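Local coordinates for mitotic checkpoint control protein kinase BUB1 (Drosophila melanogaster, PDB 6JKK) that acts in the mitotic checkpoint and, through the kinase domain described here, probably phosphorylates CENP-E to enable the transition from lateral association to end-on capture of spindle microtubules, at residues A[68-73]-A[83-88]; A[115-120]-A[127-132]; A[158-163]-A[289-294]; A[162-167]-A[312-317]. All blocks are in the same frame, centred on the assembly; numbering follows the deposited sequence.

Contact 1: A[68-73]-A[83-88]; sequences GSVYVG and ALKQER
Y71 and L84 hold each other through both backbone polar groups: L84 N reaches Y71 O at 2.7 Å in a nearly straight bond (175°), and Y71 N returns one to L84 O at 2.8 Å. The side chain of L84 tightens this end. Its CG stands anti to the carbonyl carbon (chi1 -54°), and beyond it CD1 comes within 3.5 Å of Y71 O and rests on the backbone of G73, where the missing side chain lets a leucine methyl settle. A second hydrogen-bonded pair joins S69 and Q86. Beyond it G68 CA makes a CA-H...O contact of 3.1 Å with Q86 O, an oxygen that a side chain at G68 would run into.

In this N-lobe hairpin of protein kinases the first strand begins in the glycine-rich loop, G68 and V70 being its last motif positions. K85, a predicted ATP-binding residue, is fully extended and carries NZ away to salt bridges with E94 and D207, in keeping with the conserved lysine-glutamate pair and the DFG aspartate.

On the face of V70, A83 and K85 packing is looser: V70 CG2 lies 4.2 Å from K85 CG. Opposite, a water donates to Q86 OE1 at 2.6 Å, accepts from R88 NH1 and hydrogen-bonds S69 OG. S69 and R88, partly exposed, suit this watery side, whereas the buried Q86 amide is also held by L43 N and K41 O.

Contact 2: A[115-120]-A[127-132]; sequences AHIDYA and SVYISE
D118 and Y119 both face I130 in a classic beta bulge, placed where the chain enters the hairpin of strands 119-122 and 127-132, the fourth and fifth strands of the canonical kinase N-lobe sheet. I130 serves both residues with its backbone. Its O accepts from D118 N at 2.7 Å, almost in line with the carbonyl bond but with an N-H...O angle of only 139°, while I130 N gives a straighter bond to Y119 O at 3.0 Å.

The apolar half of the contact gathers round the Y129 ring. I117 CD1, carried outward by an extended chi2 of 179°, sits over one ring face, 4.1 Å from the centroid, in a CH-pi contact offset toward the rim. A120 CB meets the ring in its plane at the edge, 3.6 Å from Y129 CE1; a methyl is small enough to fit there. The tyrosine can lie in this apolar setting because its OH reaches out to N91 O. Beside the bulge, the CD1 end of I130 touches Y119, CD1 to CB at 4.1 Å.

Toward H116 the two backbones diverge and the contact becomes wetter. H116 ND1 donates to D118 OD1 at 2.7 Å, close to the plane of its ring, which ties the loop to the bulge. One water accepts from both H116 N (2.9 Å) and E132 N, spanning the widening gap between the backbones.

Helix 92-104 packs against I117, A120 and Y129 through F95. I130 lies against V51 of strand 47-51 and touches strand 80-87, while A120 pairs with strand 34-36 through Q35.

Contact 3: A[158-163]-A[289-294]; sequences VVMHLS and TMWENI
Matching first torsions start W291 and M160 toward each other: each CG stands anti to its own carbonyl carbon, at chi1 -75° in W291 and -62° in M160. A chi2 of 116° then turns the indole, and its six-membered ring reaches segment 158-163 of helix 156-175, with W291 CZ2 just 3.5 Å from M160 CG. V159 CG1 and S163 OG meet the far corner, W291 CH2, at 3.9 Å and 3.8 Å respectively; the hydroxyl lies in the indole plane at the edge. That hydroxyl can face an aromatic carbon because S163 OG donates to V159 O at 2.8 Å, an oxygen that also accepts from S163 N.

M290 bends at chi3, which lays its CE over one face of its neighbour W291 and 3.9 Å from M160 SD. Long, flexible methionines and a broad indole suit this place, since the segment axes stay 13.0 Å apart even at their closest. The indole's polar end is satisfied beyond the segment, where W291 NE1 donates to E156 OE2.

L260 and M256 of helix 246-261 and L317 of helix 310-322 border the same cluster. Such side-chain bridging between roughly parallel helices belongs to the largely helical C-lobe of the kinase fold, with helix 156-175 corresponding to helix E and helix 288-299 probably to helix H.

Contact 4: A[162-167]-A[312-317]; sequences LSCQML and QLRTQL
L167 and L317 make the apolar centre, their CD1 methyls 3.6 Å apart as the two side chains meet obliquely between nearly antiparallel helices. L313 comes in at about a right angle to L167, offering CB to L167 CD1 at 4.0 Å. Leucine suits the place because its branched, flexible end puts a methyl between the helices. L317 CD1 also lies 4.0 Å from S163 CB and touches the backbone of C164.

Moving outward, the aliphatic part of R314 takes over, with CG against L167 CB at 3.6 Å. A bend at chi3 (70°) then turns NE toward segment 162-167 of helix 156-175, where R314 NE donates to C164 O at 3.0 Å. The acceptor lies in the guanidinium plane, whereas the donor stands well above the plane of the carbonyl. C164 SG is 3.4 Å from R314 NE and nearly as near NH2, so a small, polarisable thiol flanks the group. Arginine thus runs from the apolar centre to a polar rim of hydrogen-bond partners: NH2 meets N199 OD1, and NH1 meets Q311 OE1.

On the helix 246-261 side, L252 packs on L167 and M256 on S163. M290 and I294 of helix 288-299 press on L317, while L298 touches L313.

How the contacts relate
The contacts fall into two pairs, one in each lobe of the kinase domain. Contacts 1 and 2, centres 9 Å apart, are consecutive hairpins of one mixed sheet: strands 80-87 and 127-132 are neighbours, joined by probable backbone hydrogen bonds from A83 to S131 and Y129 to K85. Contacts 3 and 4, centres 7 Å apart, both use helix 156-175 and share L162 and S163; the helices they bring to it, 288-299 and 310-322, follow each other in the chain. Centres of contacts 1 and 3 are about 34 Å apart, on opposite sides of the chain's centre. Nucleotide-side strands thus come first in the sequence, and later helices return to helix 156-175.

Contact 1: A[68-73]-A[83-88]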
loop_
_atom_site.group_PDB
_atom_site.type_symbol
_atom_site.label_atom_id
_atom_site.label_comp_id
_atom_site.label_asym_id
_atom_site.label_seq_id
_atom_site.Cartn_x
_atom_site.Cartn_y
_atom_site.Cartn_z
ATOM N N GLY A 68 -0.746 -18.535 4.836
ATOM C CA GLY A 68 0.637 -18.134 4.656
ATOM C C GLY A 68 1.288 -17.512 5.873
ATOM O O GLY A 68 0.732 -17.522 6.975
ATOM N N SER A 69 2.474 -16.954 5.664
ATOM C CA SER A 69 3.213 -16.303 6.737
ATOM C C SER A 69 4.217 -15.328 6.141
ATOM O O SER A 69 4.470 -15.345 4.932
ATOM C CB SER A 69 3.943 -17.349 7.588
ATOM O OG SER A 69 4.876 -18.074 6.803
ATOM N N VAL A 70 4.765 -14.462 6.988
ATOM C CA VAL A 70 5.833 -13.555 6.584
ATOM C C VAL A 70 6.976 -13.706 7.571
ATOM O O VAL A 70 6.760 -13.717 8.792
ATOM C CB VAL A 70 5.362 -12.076 6.546
ATOM C CG1 VAL A 70 6.538 -11.150 6.270
ATOM C CG2 VAL A 70 4.298 -11.880 5.482
ATOM N N TYR A 71 8.186 -13.836 7.040
ATOM C CA TYR A 71 9.385 -13.992 7.859
ATOM C C TYR A 71 10.402 -12.931 7.477
ATOM O O TYR A 71 10.441 -12.494 6.325
ATOM C CB TYR A 71 9.988 -15.388 7.656
ATOM C CG TYR A 71 9.343 -16.457 8.513
ATOM C CD1 TYR A 71 8.135 -17.041 8.142
ATOM C CD2 TYR A 71 9.940 -16.876 9.697
ATOM C CE1 TYR A 71 7.538 -18.011 8.937
ATOM C CE2 TYR A 71 9.356 -17.850 10.491
ATOM C CZ TYR A 71 8.155 -18.411 10.106
ATOM O OH TYR A 71 7.568 -19.374 10.899
ATOM N N VAL A 72 11.207 -12.499 8.444
ATOM C CA VAL A 72 12.316 -11.597 8.144
ATOM C C VAL A 72 13.578 -12.446 8.043
ATOM O O VAL A 72 13.746 -13.417 8.788
ATOM C CB VAL A 72 12.461 -10.466 9.200
ATOM C CG1 VAL A 72 12.533 -11.037 10.603
ATOM C CG2 VAL A 72 13.680 -9.596 8.906
ATOM N N GLY A 73 14.444 -12.115 7.088
ATOM C CA GLY A 73 15.687 -12.842 6.920
ATOM C C GLY A 73 16.766 -11.957 6.333
ATOM O O GLY A 73 16.734 -10.732 6.496
ATOM N N ALA A 83 12.169 -9.529 3.452
ATOM C CA ALA A 83 10.948 -10.150 3.943
ATOM C C ALA A 83 10.676 -11.341 3.053
ATOM O O ALA A 83 10.774 -11.234 1.826
ATOM C CB ALA A 83 9.785 -9.183 3.868
ATOM N N LEU A 84 10.330 -12.470 3.661
ATOM C CA LEU A 84 9.942 -13.643 2.893
ATOM C C LEU A 84 8.457 -13.890 3.095
ATOM O O LEU A 84 8.007 -14.130 4.219
ATOM C CB LEU A 84 10.765 -14.869 3.314
ATOM C CG LEU A 84 12.282 -14.661 3.253
ATOM C CD1 LEU A 84 12.845 -14.472 4.641
ATOM C CD2 LEU A 84 13.001 -15.803 2.547
ATOM N N LYS A 85 7.695 -13.809 2.009
ATOM C CA LYS A 85 6.250 -13.988 2.088
ATOM C C LYS A 85 5.838 -15.285 1.424
ATOM O O LYS A 85 6.041 -15.474 0.214
ATOM C CB LYS A 85 5.525 -12.818 1.420
ATOM C CG LYS A 85 4.006 -12.942 1.451
ATOM C CD LYS A 85 3.359 -11.777 0.719
ATOM C CE LYS A 85 1.845 -11.871 0.731
ATOM N NZ LYS A 85 1.249 -10.615 0.182
ATOM N N GLN A 86 5.259 -16.173 2.224
ATOM C CA GLN A 86 4.811 -17.467 1.739
ATOM C C GLN A 86 3.295 -17.493 1.651
ATOM O O GLN A 86 2.608 -17.013 2.558
ATOM C CB GLN A 86 5.280 -18.567 2.684
ATOM C CG GLN A 86 4.886 -19.973 2.226
ATOM C CD GLN A 86 5.743 -21.047 2.858
ATOM O OE1 GLN A 86 5.806 -21.174 4.082
ATOM N NE2 GLN A 86 6.424 -21.821 2.021
ATOM N N GLU A 87 2.763 -18.037 0.562
ATOM C CA GLU A 87 1.313 -18.148 0.447
ATOM C C GLU A 87 0.877 -19.445 -0.220
ATOM O O GLU A 87 1.512 -19.912 -1.167
ATOM C CB GLU A 87 0.728 -16.939 -0.292
ATOM C CG GLU A 87 -0.796 -16.964 -0.394
ATOM C CD GLU A 87 -1.374 -15.693 -0.987
ATOM O OE1 GLU A 87 -0.645 -14.682 -1.078
ATOM O OE2 GLU A 87 -2.566 -15.712 -1.362
ATOM N N ARG A 88 -0.212 -20.015 0.296
ATOM C CA ARG A 88 -0.879 -21.173 -0.295
ATOM C C ARG A 88 -2.342 -20.812 -0.567
ATOM O O ARG A 88 -3.003 -20.213 0.285
ATOM C CB ARG A 88 -0.810 -22.381 0.649
ATOM C CG ARG A 88 0.611 -22.841 0.978
ATOM C CD ARG A 88 0.644 -23.849 2.120
ATOM N NE ARG A 88 -0.111 -23.348 3.261
ATOM C CZ ARG A 88 0.394 -22.573 4.217
ATOM N NH1 ARG A 88 1.673 -22.215 4.190
ATOM N NH2 ARG A 88 -0.385 -22.158 5.206
HETATM O O HOH W 1 3.811 -20.334 5.466
#

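Contact 2: A[115-120]-A[127-132]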
loop_
_atom_site.group_PDB
_atom_site.type_symbol
_atom_site.label_atom_id
_atom_site.label_comp_id
_atom_site.label_asym_id
_atom_site.label_seq_id
_atom_site.Cartn_x
_atom_site.Cartn_y
_atom_site.Cartn_z
ATOM N N ALA A 115 6.992 -1.977 -3.699
ATOM C CA ALA A 115 7.697 -3.212 -3.367
ATOM C C ALA A 115 8.206 -3.876 -4.636
ATOM O O ALA A 115 7.523 -3.860 -5.656
ATOM C CB ALA A 115 6.783 -4.161 -2.613
ATOM N N HIS A 116 9.410 -4.440 -4.567
ATOM C CA HIS A 116 10.006 -5.149 -5.697
ATOM C C HIS A 116 10.256 -6.583 -5.254
ATOM O O HIS A 116 10.832 -6.815 -4.183
ATOM C CB HIS A 116 11.317 -4.464 -6.114
ATOM C CG HIS A 116 12.060 -5.172 -7.209
ATOM N ND1 HIS A 116 13.035 -6.113 -6.955
ATOM C CD2 HIS A 116 11.991 -5.056 -8.559
ATOM C CE1 HIS A 116 13.525 -6.558 -8.103
ATOM N NE2 HIS A 116 12.908 -5.933 -9.089
ATOM N N ILE A 117 9.785 -7.545 -6.043
ATOM C CA ILE A 117 10.065 -8.948 -5.739
ATOM C C ILE A 117 11.451 -9.269 -6.286
ATOM O O ILE A 117 11.654 -9.366 -7.507
ATOM C CB ILE A 117 8.950 -9.889 -6.276
ATOM C CG1 ILE A 117 7.642 -9.592 -5.547
ATOM C CG2 ILE A 117 9.318 -11.382 -6.096
ATOM C CD1 ILE A 117 6.450 -10.427 -5.991
ATOM N N ASP A 118 12.419 -9.372 -5.374
ATOM C CA ASP A 118 13.800 -9.632 -5.759
ATOM C C ASP A 118 13.967 -11.055 -6.275
ATOM O O ASP A 118 14.721 -11.301 -7.223
ATOM C CB ASP A 118 14.743 -9.418 -4.574
ATOM C CG ASP A 118 14.826 -7.966 -4.133
ATOM O OD1 ASP A 118 14.412 -7.069 -4.898
ATOM O OD2 ASP A 118 15.330 -7.730 -3.016
ATOM N N TYR A 119 13.278 -11.989 -5.624
ATOM C CA TYR A 119 13.358 -13.402 -5.973
ATOM C C TYR A 119 12.021 -14.082 -5.728
ATOM O O TYR A 119 11.261 -13.690 -4.828
ATOM C CB TYR A 119 14.466 -14.101 -5.171
ATOM C CG TYR A 119 15.844 -13.597 -5.525
ATOM C CD1 TYR A 119 16.473 -12.631 -4.749
ATOM C CD2 TYR A 119 16.500 -14.065 -6.655
ATOM C CE1 TYR A 119 17.727 -12.155 -5.084
ATOM C CE2 TYR A 119 17.751 -13.599 -6.996
ATOM C CZ TYR A 119 18.360 -12.647 -6.208
ATOM O OH TYR A 119 19.611 -12.186 -6.556
ATOM N N ALA A 120 11.739 -15.100 -6.537
ATOM C CA ALA A 120 10.490 -15.845 -6.417
ATOM C C ALA A 120 10.751 -17.339 -6.445
ATOM O O ALA A 120 11.356 -17.858 -7.381
ATOM C CB ALA A 120 9.523 -15.462 -7.543
ATOM N N SER A 127 4.015 -20.351 -3.014
ATOM C CA SER A 127 5.030 -19.437 -3.507
ATOM C C SER A 127 5.738 -18.822 -2.308
ATOM O O SER A 127 5.170 -18.746 -1.210
ATOM C CB SER A 127 4.387 -18.326 -4.342
ATOM O OG SER A 127 3.288 -17.730 -3.659
ATOM N N VAL A 128 6.985 -18.410 -2.513
ATOM C CA VAL A 128 7.675 -17.557 -1.554
ATOM C C VAL A 128 8.241 -16.389 -2.336
ATOM O O VAL A 128 9.025 -16.586 -3.263
ATOM C CB VAL A 128 8.820 -18.284 -0.818
ATOM C CG1 VAL A 128 9.639 -17.286 -0.019
ATOM C CG2 VAL A 128 8.271 -19.373 0.114
ATOM N N TYR A 129 7.810 -15.179 -1.984
ATOM C CA TYR A 129 8.313 -13.962 -2.613
ATOM C C TYR A 129 9.213 -13.201 -1.642
ATOM O O TYR A 129 8.854 -12.963 -0.483
ATOM C CB TYR A 129 7.146 -13.079 -3.085
ATOM C CG TYR A 129 6.313 -13.741 -4.164
ATOM C CD1 TYR A 129 6.920 -14.329 -5.271
ATOM C CD2 TYR A 129 4.928 -13.799 -4.066
ATOM C CE1 TYR A 129 6.167 -14.942 -6.253
ATOM C CE2 TYR A 129 4.169 -14.414 -5.039
ATOM C CZ TYR A 129 4.794 -14.986 -6.128
ATOM O OH TYR A 129 4.033 -15.597 -7.099
ATOM N N ILE A 130 10.390 -12.824 -2.127
ATOM C CA ILE A 130 11.384 -12.141 -1.315
ATOM C C ILE A 130 11.485 -10.672 -1.731
ATOM O O ILE A 130 11.774 -10.367 -2.895
ATOM C CB ILE A 130 12.752 -12.823 -1.471
ATOM C CG1 ILE A 130 12.651 -14.277 -0.991
ATOM C CG2 ILE A 130 13.814 -12.069 -0.689
ATOM C CD1 ILE A 130 13.909 -15.124 -1.197
ATOM N N SER A 131 11.239 -9.769 -0.783
ATOM C CA SER A 131 11.304 -8.324 -1.042
ATOM C C SER A 131 12.069 -7.610 0.078
ATOM O O SER A 131 12.448 -8.235 1.058
ATOM C CB SER A 131 9.896 -7.737 -1.183
ATOM O OG SER A 131 9.116 -8.002 -0.025
ATOM N N GLU A 132 12.288 -6.305 -0.052
ATOM C CA GLU A 132 13.093 -5.585 0.943
ATOM C C GLU A 132 12.391 -5.447 2.295
ATOM O O GLU A 132 11.197 -5.147 2.354
ATOM C CB GLU A 132 13.493 -4.197 0.422
ATOM C CG GLU A 132 14.442 -3.447 1.356
ATOM C CD GLU A 132 14.853 -2.085 0.830
ATOM O OE1 GLU A 132 14.399 -1.707 -0.270
ATOM O OE2 GLU A 132 15.624 -1.394 1.527
HETATM O O HOH W 2 10.729 -4.220 -2.011
HETATM O O HOH W 3 13.159 -5.411 -2.838
#

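Contact 3: A[158-163]-A[289-294]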
loop_
_atom_site.group_PDB
_atom_site.type_symbol
_atom_site.label_atom_id
_atom_site.label_comp_id
_atom_site.label_asym_id
_atom_site.label_seq_id
_atom_site.Cartn_x
_atom_site.Cartn_y
_atom_site.Cartn_z
ATOM N N VAL A 158 3.484 16.313 10.538
ATOM C CA VAL A 158 4.113 15.065 10.093
ATOM C C VAL A 158 3.113 14.251 9.269
ATOM O O VAL A 158 3.468 13.678 8.232
ATOM C CB VAL A 158 4.665 14.236 11.276
ATOM C CG1 VAL A 158 5.140 12.877 10.800
ATOM C CG2 VAL A 158 5.814 14.969 11.937
ATOM N N VAL A 159 1.853 14.225 9.704
ATOM C CA VAL A 159 0.827 13.506 8.945
ATOM C C VAL A 159 0.607 14.153 7.568
ATOM O O VAL A 159 0.447 13.449 6.567
ATOM C CB VAL A 159 -0.507 13.373 9.720
ATOM C CG1 VAL A 159 -1.547 12.627 8.886
ATOM C CG2 VAL A 159 -0.288 12.643 11.058
ATOM N N MET A 160 0.618 15.484 7.509
ATOM C CA MET A 160 0.486 16.164 6.220
ATOM C C MET A 160 1.604 15.751 5.272
ATOM O O MET A 160 1.372 15.532 4.074
ATOM C CB MET A 160 0.535 17.679 6.387
ATOM C CG MET A 160 -0.562 18.259 7.220
ATOM S SD MET A 160 -0.392 20.041 7.139
ATOM C CE MET A 160 -1.341 20.471 8.596
ATOM N N HIS A 161 2.821 15.656 5.806
ATOM C CA HIS A 161 3.990 15.291 4.995
ATOM C C HIS A 161 3.853 13.873 4.448
ATOM O O HIS A 161 4.097 13.620 3.255
ATOM C CB HIS A 161 5.267 15.420 5.831
ATOM C CG HIS A 161 6.527 15.505 5.019
ATOM N ND1 HIS A 161 7.025 14.439 4.304
ATOM C CD2 HIS A 161 7.399 16.525 4.833
ATOM C CE1 HIS A 161 8.145 14.800 3.700
ATOM N NE2 HIS A 161 8.395 16.060 4.010
ATOM N N LEU A 162 3.465 12.947 5.324
ATOM C CA LEU A 162 3.259 11.557 4.939
ATOM C C LEU A 162 2.076 11.402 3.981
ATOM O O LEU A 162 2.119 10.584 3.073
ATOM C CB LEU A 162 3.047 10.681 6.180
ATOM C CG LEU A 162 4.233 10.496 7.125
ATOM C CD1 LEU A 162 3.842 9.648 8.333
ATOM C CD2 LEU A 162 5.401 9.857 6.382
ATOM N N SER A 163 1.023 12.187 4.186
ATOM C CA SER A 163 -0.140 12.155 3.299
ATOM C C SER A 163 0.205 12.634 1.890
ATOM O O SER A 163 -0.294 12.102 0.893
ATOM C CB SER A 163 -1.263 13.018 3.875
ATOM O OG SER A 163 -1.709 12.492 5.107
ATOM N N THR A 289 -10.408 23.123 7.465
ATOM C CA THR A 289 -10.892 23.298 6.100
ATOM C C THR A 289 -10.092 22.440 5.122
ATOM O O THR A 289 -10.659 21.820 4.220
ATOM C CB THR A 289 -10.851 24.785 5.680
ATOM O OG1 THR A 289 -11.644 25.555 6.591
ATOM C CG2 THR A 289 -11.402 24.964 4.273
ATOM N N MET A 290 -8.776 22.384 5.312
ATOM C CA MET A 290 -7.927 21.598 4.426
ATOM C C MET A 290 -8.218 20.105 4.531
ATOM O O MET A 290 -8.432 19.433 3.514
ATOM C CB MET A 290 -6.445 21.852 4.710
ATOM C CG MET A 290 -5.527 20.982 3.865
ATOM S SD MET A 290 -3.840 20.928 4.495
ATOM C CE MET A 290 -4.056 19.848 5.912
ATOM N N TRP A 291 -8.214 19.582 5.757
ATOM C CA TRP A 291 -8.469 18.160 5.966
ATOM C C TRP A 291 -9.870 17.791 5.496
ATOM O O TRP A 291 -10.066 16.744 4.874
ATOM C CB TRP A 291 -8.292 17.767 7.438
ATOM C CG TRP A 291 -6.854 17.691 7.872
ATOM C CD1 TRP A 291 -6.233 18.477 8.803
ATOM C CD2 TRP A 291 -5.855 16.789 7.377
ATOM N NE1 TRP A 291 -4.909 18.117 8.918
ATOM C CE2 TRP A 291 -4.653 17.079 8.056
ATOM C CE3 TRP A 291 -5.858 15.761 6.429
ATOM C CZ2 TRP A 291 -3.470 16.380 7.815
ATOM C CZ3 TRP A 291 -4.682 15.064 6.191
ATOM C CH2 TRP A 291 -3.505 15.379 6.882
ATOM N N GLU A 292 -10.842 18.651 5.789
ATOM C CA GLU A 292 -12.207 18.401 5.335
ATOM C C GLU A 292 -12.298 18.384 3.802
ATOM O O GLU A 292 -12.996 17.540 3.236
ATOM C CB GLU A 292 -13.197 19.382 5.974
ATOM C CG GLU A 292 -13.405 19.120 7.471
ATOM C CD GLU A 292 -14.421 20.045 8.116
ATOM O OE1 GLU A 292 -14.770 21.074 7.501
ATOM O OE2 GLU A 292 -14.860 19.742 9.247
ATOM N N ASN A 293 -11.576 19.291 3.139
ATOM C CA ASN A 293 -11.451 19.262 1.680
ATOM C C ASN A 293 -10.912 17.921 1.192
ATOM O O ASN A 293 -11.488 17.286 0.307
ATOM C CB ASN A 293 -10.518 20.379 1.178
ATOM C CG ASN A 293 -11.215 21.728 1.039
ATOM O OD1 ASN A 293 -12.437 21.835 1.153
ATOM N ND2 ASN A 293 -10.427 22.767 0.768
ATOM N N ILE A 294 -9.784 17.508 1.762
ATOM C CA ILE A 294 -9.128 16.268 1.369
ATOM C C ILE A 294 -10.037 15.052 1.558
ATOM O O ILE A 294 -10.201 14.249 0.638
ATOM C CB ILE A 294 -7.805 16.067 2.141
ATOM C CG1 ILE A 294 -6.816 17.187 1.803
ATOM C CG2 ILE A 294 -7.194 14.700 1.817
ATOM C CD1 ILE A 294 -5.627 17.259 2.755
#

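Contact 4: A[162-167]-A[312-317]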
loop_
_atom_site.group_PDB
_atom_site.type_symbol
_atom_site.label_atom_id
_atom_site.label_comp_id
_atom_site.label_asym_id
_atom_site.label_seq_id
_atom_site.Cartn_x
_atom_site.Cartn_y
_atom_site.Cartn_z
ATOM N N LEU A 162 3.465 12.947 5.324
ATOM C CA LEU A 162 3.259 11.557 4.939
ATOM C C LEU A 162 2.076 11.402 3.981
ATOM O O LEU A 162 2.119 10.584 3.073
ATOM C CB LEU A 162 3.047 10.681 6.180
ATOM C CG LEU A 162 4.233 10.496 7.125
ATOM C CD1 LEU A 162 3.842 9.648 8.333
ATOM C CD2 LEU A 162 5.401 9.857 6.382
ATOM N N SER A 163 1.023 12.187 4.186
ATOM C CA SER A 163 -0.140 12.155 3.299
ATOM C C SER A 163 0.205 12.634 1.890
ATOM O O SER A 163 -0.294 12.102 0.893
ATOM C CB SER A 163 -1.263 13.018 3.875
ATOM O OG SER A 163 -1.709 12.492 5.107
ATOM N N CYS A 164 1.051 13.653 1.817
ATOM C CA CYS A 164 1.495 14.190 0.543
ATOM C C CYS A 164 2.248 13.113 -0.223
ATOM O O CYS A 164 2.089 12.968 -1.437
ATOM C CB CYS A 164 2.399 15.399 0.781
ATOM S SG CYS A 164 2.755 16.374 -0.695
ATOM N N GLN A 165 3.075 12.361 0.492
ATOM C CA GLN A 165 3.819 11.270 -0.119
ATOM C C GLN A 165 2.902 10.154 -0.599
ATOM O O GLN A 165 3.070 9.645 -1.712
ATOM C CB GLN A 165 4.836 10.692 0.863
ATOM C CG GLN A 165 5.968 11.631 1.233
ATOM C CD GLN A 165 6.923 10.992 2.219
ATOM O OE1 GLN A 165 7.398 9.881 1.994
ATOM N NE2 GLN A 165 7.190 11.674 3.327
ATOM N N MET A 166 1.952 9.760 0.246
ATOM C CA MET A 166 1.045 8.668 -0.100
ATOM C C MET A 166 0.208 9.034 -1.312
ATOM O O MET A 166 -0.080 8.183 -2.149
ATOM C CB MET A 166 0.129 8.312 1.079
ATOM C CG MET A 166 0.812 7.536 2.185
ATOM S SD MET A 166 -0.348 7.024 3.463
ATOM C CE MET A 166 -0.814 8.630 4.127
ATOM N N LEU A 167 -0.194 10.298 -1.394
ATOM C CA LEU A 167 -0.941 10.779 -2.550
ATOM C C LEU A 167 -0.102 10.658 -3.816
ATOM O O LEU A 167 -0.615 10.296 -4.877
ATOM C CB LEU A 167 -1.366 12.235 -2.344
ATOM C CG LEU A 167 -2.633 12.438 -1.524
ATOM C CD1 LEU A 167 -2.665 13.844 -0.939
ATOM C CD2 LEU A 167 -3.850 12.173 -2.390
ATOM N N GLN A 312 -3.603 18.308 -6.900
ATOM C CA GLN A 312 -4.191 19.505 -6.277
ATOM C C GLN A 312 -4.275 19.319 -4.760
ATOM O O GLN A 312 -4.088 20.264 -3.987
ATOM C CB GLN A 312 -5.582 19.785 -6.850
ATOM C CG GLN A 312 -6.428 20.760 -6.021
ATOM C CD GLN A 312 -5.833 22.155 -5.950
ATOM O OE1 GLN A 312 -5.131 22.590 -6.863
ATOM N NE2 GLN A 312 -6.113 22.865 -4.861
ATOM N N LEU A 313 -4.547 18.093 -4.332
ATOM C CA LEU A 313 -4.579 17.798 -2.904
ATOM C C LEU A 313 -3.177 17.911 -2.304
ATOM O O LEU A 313 -3.008 18.418 -1.189
ATOM C CB LEU A 313 -5.177 16.415 -2.643
ATOM C CG LEU A 313 -6.651 16.267 -3.012
ATOM C CD1 LEU A 313 -7.160 14.873 -2.667
ATOM C CD2 LEU A 313 -7.486 17.330 -2.322
ATOM N N ARG A 314 -2.172 17.453 -3.049
ATOM C CA ARG A 314 -0.790 17.573 -2.595
ATOM C C ARG A 314 -0.432 19.052 -2.473
ATOM O O ARG A 314 0.216 19.453 -1.512
ATOM C CB ARG A 314 0.178 16.856 -3.545
ATOM C CG ARG A 314 0.089 15.339 -3.510
ATOM C CD ARG A 314 1.213 14.687 -4.323
ATOM N NE ARG A 314 2.524 14.854 -3.691
ATOM C CZ ARG A 314 3.519 15.587 -4.186
ATOM N NH1 ARG A 314 3.384 16.214 -5.349
ATOM N NH2 ARG A 314 4.672 15.673 -3.527
ATOM N N THR A 315 -0.887 19.858 -3.424
ATOM C CA THR A 315 -0.661 21.306 -3.370
ATOM C C THR A 315 -1.251 21.916 -2.100
ATOM O O THR A 315 -0.624 22.768 -1.458
ATOM C CB THR A 315 -1.219 22.002 -4.617
ATOM O OG1 THR A 315 -0.487 21.551 -5.767
ATOM C CG2 THR A 315 -1.084 23.531 -4.504
ATOM N N GLN A 316 -2.446 21.468 -1.724
ATOM C CA GLN A 316 -3.087 21.990 -0.524
ATOM C C GLN A 316 -2.242 21.698 0.709
ATOM O O GLN A 316 -2.049 22.575 1.559
ATOM C CB GLN A 316 -4.502 21.423 -0.367
ATOM C CG GLN A 316 -5.485 21.904 -1.442
ATOM C CD GLN A 316 -6.928 21.631 -1.064
ATOM O OE1 GLN A 316 -7.364 21.963 0.041
ATOM N NE2 GLN A 316 -7.677 21.021 -1.977
ATOM N N LEU A 317 -1.736 20.470 0.794
ATOM C CA LEU A 317 -0.888 20.058 1.904
ATOM C C LEU A 317 0.437 20.823 1.941
ATOM O O LEU A 317 0.886 21.235 3.012
ATOM C CB LEU A 317 -0.636 18.550 1.844
ATOM C CG LEU A 317 -1.852 17.671 2.131
ATOM C CD1 LEU A 317 -1.638 16.256 1.584
ATOM C CD2 LEU A 317 -2.137 17.629 3.629
#